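Local coordinates for putative uncharacterized protein (Bacteroides thetaiotaomicron, PDB 2RB5) that probably works as a magnesium-dependent phosphatase of the haloacid dehalogenase (HAD) superfamily, at residues D8-L13 against T43-A48. Residues are numbered along the deposited sequence; the frame is centred on the assembly and turned at random.
With MG (magnesium ion), chain B; WO6 (trioxido(oxo)tungsten), chain C.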
ATOM      1  N   ASP A   8       5.686   1.722   3.753  1.00  6.20           N
ATOM      2  CA  ASP A   8       4.225   1.727   3.803  1.00  6.47           C
ATOM      3  C   ASP A   8       3.756   3.061   4.420  1.00  6.33           C
ATOM      4  O   ASP A   8       4.489   3.707   5.174  1.00  6.80           O
ATOM      5  CB  ASP A   8       3.788   0.533   4.626  1.00  7.03           C
ATOM      6  CG  ASP A   8       2.297   0.462   4.850  1.00  7.65           C
ATOM      7  OD1 ASP A   8       1.879   0.394   6.022  1.00  7.71           O
ATOM      8  OD2 ASP A   8       1.583   0.476   3.809  1.00  7.92           O
ATOM      9  N   ILE A   9       2.507   3.428   4.109  1.00  6.57           N
ATOM     10  CA  ILE A   9       1.934   4.635   4.705  1.00  7.03           C
ATOM     11  C   ILE A   9       1.187   4.308   5.993  1.00  7.33           C
ATOM     12  O   ILE A   9       1.624   4.673   7.106  1.00  7.95           O
ATOM     13  CB  ILE A   9       1.011   5.421   3.750  1.00  7.02           C
ATOM     14  CG1 ILE A   9       1.732   5.813   2.452  1.00  7.00           C
ATOM     15  CG2 ILE A   9       0.487   6.641   4.466  1.00  8.77           C
ATOM     16  CD1 ILE A   9       0.791   6.377   1.398  1.00  7.54           C
ATOM     17  N   ASP A  10       0.049   3.659   5.908  1.00  7.77           N
ATOM     18  CA  ASP A  10      -0.871   3.555   7.051  1.00  8.63           C
ATOM     19  C   ASP A  10      -0.347   2.578   8.073  1.00  8.27           C
ATOM     20  O   ASP A  10      -0.080   1.421   7.818  1.00  8.60           O
ATOM     21  CB  ASP A  10      -2.232   3.124   6.548  1.00 10.33           C
ATOM     22  CG  ASP A  10      -2.776   4.145   5.573  1.00 10.53           C
ATOM     23  OD1 ASP A  10      -3.156   5.241   6.001  1.00 13.50           O
ATOM     24  OD2 ASP A  10      -2.750   3.851   4.323  1.00 11.45           O
ATOM     25  N   GLY A  11      -0.155   3.112   9.306  1.00  8.54           N
ATOM     26  CA  GLY A  11       0.413   2.320  10.381  1.00  8.62           C
ATOM     27  C   GLY A  11       1.933   2.273  10.400  1.00  7.96           C
ATOM     28  O   GLY A  11       2.505   1.651  11.299  1.00  9.22           O
ATOM     29  N   THR A  12       2.576   2.892   9.429  1.00  7.36           N
ATOM     30  CA  THR A  12       4.029   2.884   9.258  1.00  7.25           C
ATOM     31  C   THR A  12       4.582   4.296   9.285  1.00  7.19           C
ATOM     32  O   THR A  12       5.399   4.616  10.179  1.00  7.67           O
ATOM     33  CB  THR A  12       4.384   2.081   7.990  1.00  7.25           C
ATOM     34  OG1 THR A  12       3.888   0.743   8.140  1.00  7.91           O
ATOM     35  CG2 THR A  12       5.888   2.053   7.803  1.00  7.33           C
ATOM     36  N   LEU A  13       4.157   5.140   8.367  1.00  7.19           N
ATOM     37  CA  LEU A  13       4.417   6.569   8.396  1.00  7.10           C
ATOM     38  C   LEU A  13       3.342   7.313   9.150  1.00  7.94           C
ATOM     39  O   LEU A  13       3.629   8.149   9.986  1.00 10.61           O
ATOM     40  CB  LEU A  13       4.520   7.145   6.981  1.00  7.75           C
ATOM     41  CG  LEU A  13       5.729   6.697   6.174  1.00  7.19           C
ATOM     42  CD1 LEU A  13       5.617   7.213   4.745  1.00  8.42           C
ATOM     43  CD2 LEU A  13       7.000   7.175   6.813  1.00  8.62           C
ATOM     44  N   THR A  43       2.590   1.574  -1.067  1.00  6.69           N
ATOM     45  CA  THR A  43       1.271   1.588  -0.473  1.00  7.00           C
ATOM     46  C   THR A  43       0.248   0.836  -1.314  1.00  6.67           C
ATOM     47  O   THR A  43       0.339   0.745  -2.535  1.00  6.85           O
ATOM     48  CB  THR A  43       0.821   3.078  -0.280  1.00  7.17           C
ATOM     49  OG1 THR A  43      -0.445   3.122   0.389  1.00  7.68           O
ATOM     50  CG2 THR A  43       0.664   3.839  -1.566  1.00  7.36           C
ATOM     51  N   GLY A  44      -0.754   0.272  -0.618  1.00  7.46           N
ATOM     52  CA  GLY A  44      -1.926  -0.224  -1.240  1.00  7.77           C
ATOM     53  C   GLY A  44      -2.854   0.868  -1.740  1.00  7.62           C
ATOM     54  O   GLY A  44      -3.723   0.590  -2.564  1.00  9.06           O
ATOM     55  N   ARG A  45      -2.739   2.080  -1.245  1.00  7.48           N
ATOM     56  CA  ARG A  45      -3.575   3.151  -1.714  1.00  8.09           C
ATOM     57  C   ARG A  45      -3.275   3.458  -3.185  1.00  7.83           C
ATOM     58  O   ARG A  45      -2.103   3.525  -3.562  1.00  8.38           O
ATOM     59  CB  ARG A  45      -3.354   4.438  -0.913  1.00  8.70           C
ATOM     60  CG  ARG A  45      -3.815   4.357   0.533  1.00  8.90           C
ATOM     61  CD  ARG A  45      -3.574   5.680   1.245  1.00  9.81           C
ATOM     62  NE  ARG A  45      -4.016   5.680   2.621  1.00  9.85           N
ATOM     63  CZ  ARG A  45      -4.942   6.465   3.134  1.00 10.35           C
ATOM     64  NH1 ARG A  45      -5.606   7.335   2.418  1.00 12.50           N
ATOM     65  NH2 ARG A  45      -5.203   6.375   4.431  1.00 11.78           N
ATOM     66  N   PRO A  46      -4.286   3.763  -3.974  1.00  8.41           N
ATOM     67  CA  PRO A  46      -4.057   4.463  -5.229  1.00  9.09           C
ATOM     68  C   PRO A  46      -3.695   5.913  -4.984  1.00  8.48           C
ATOM     69  O   PRO A  46      -4.073   6.495  -3.966  1.00  9.08           O
ATOM     70  CB  PRO A  46      -5.385   4.352  -5.984  1.00 11.44           C
ATOM     71  CG  PRO A  46      -6.364   4.084  -4.961  1.00 14.22           C
ATOM     72  CD  PRO A  46      -5.711   3.402  -3.793  1.00 10.13           C
ATOM     73  N   LYS A  47      -2.971   6.506  -5.928  1.00  8.94           N
ATOM     74  CA  LYS A  47      -2.586   7.920  -5.824  1.00 10.05           C
ATOM     75  C   LYS A  47      -3.769   8.793  -5.492  1.00  9.98           C
ATOM     76  O   LYS A  47      -3.648   9.778  -4.726  1.00 11.69           O
ATOM     77  CB  LYS A  47      -1.918   8.337  -7.127  1.00 14.21           C
ATOM     78  CG  LYS A  47      -1.406   9.733  -7.275  1.00 20.32           C
ATOM     79  CD  LYS A  47      -1.161  10.081  -8.761  1.00 25.34           C
ATOM     80  CE  LYS A  47      -0.965  11.592  -8.844  1.00 33.34           C
ATOM     81  NZ  LYS A  47      -0.344  11.965 -10.171  1.00 45.10           N
ATOM     82  N   ALA A  48      -4.941   8.498  -6.098  1.00 10.49           N
ATOM     83  CA  ALA A  48      -6.120   9.310  -5.919  1.00 11.87           C
ATOM     84  C   ALA A  48      -6.525   9.510  -4.468  1.00 11.67           C
ATOM     85  O   ALA A  48      -7.216  10.490  -4.190  1.00 14.68           O
ATOM     86  CB  ALA A  48      -7.321   8.658  -6.644  1.00 13.90           C
TER
HETATM   87 MG    MG B 701       0.058  -0.327   6.697  1.00  7.99          MG
HETATM   88  W   WO6 C 801      -0.608   0.947   3.356  1.00 10.28           W
HETATM   89  O1  WO6 C 801      -2.287   1.460   2.881  1.00 11.43           O
HETATM   90  O2  WO6 C 801      -0.847   0.506   5.018  1.00  8.37           O
HETATM   91  O3  WO6 C 801       0.051   2.458   3.025  1.00  9.42           O
HETATM   92  O4  WO6 C 801      -0.571  -0.261   2.189  1.00  9.18           O
HETATM   93  O   HOH W   1       0.338  -2.116   5.626  1.00  8.66           O
HETATM   94  O   HOH W   2      -1.661  -0.950   7.645  1.00  9.61           O
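D10 and R45 form a salt bridge beside the bound tungstate, where two loops of a HAD-type active site meet. D8, D10 and T12 fit the DxDx(T/V) pattern of this family, just after strand 4-7. T43 to A48 follow the neighbouring parallel strand 38-42.

The salt bridge is side-on. R45 NE reaches the syn lone pair of D10 OD2 at 2.8 Å, almost straight at 178°. R45 NH2 meets D10 OD1 on the syn side but tilted out of the carboxylate plane, in a more bent bond. The carboxylate and guanidinium planes are nearly coplanar, 28° apart. The R45 chain runs extended from CG to NE, and its NH1 is hydrogen-bonded to I49 O. With an alanine here instead of R45, the D10 carboxylate would probably lose its charged mate and be less firmly held in its rotation beside the tungstate.

The tungstate joins both loops. D8 OD2 binds W at 2.3 Å, consistent with the place of the nucleophilic aspartate in HAD phosphatases. The backbone N atoms of I9 and D10 and the hydroxyl of T43 all donate to tungstate O3. G44 N donates to O4, and K188 and N214 add further bonds. T43 OG1 lies anti to its own N (chi1 -176°), where it also accepts from R45 N in an ST turn.

Nonpolar contact is small. I9 CD1 lies against T43, 3.7 Å from CB and 3.9 Å from CG2.

The magnesium ion is held by D8 OD1, D10 O, tungstate O2, two waters and D211. D8 thus uses one carboxylate oxygen for each metal centre. T12 OG1 donates to the magnesium-bound D8 OD1 at 2.9 Å, on its anti lone pair, the side away from OD2.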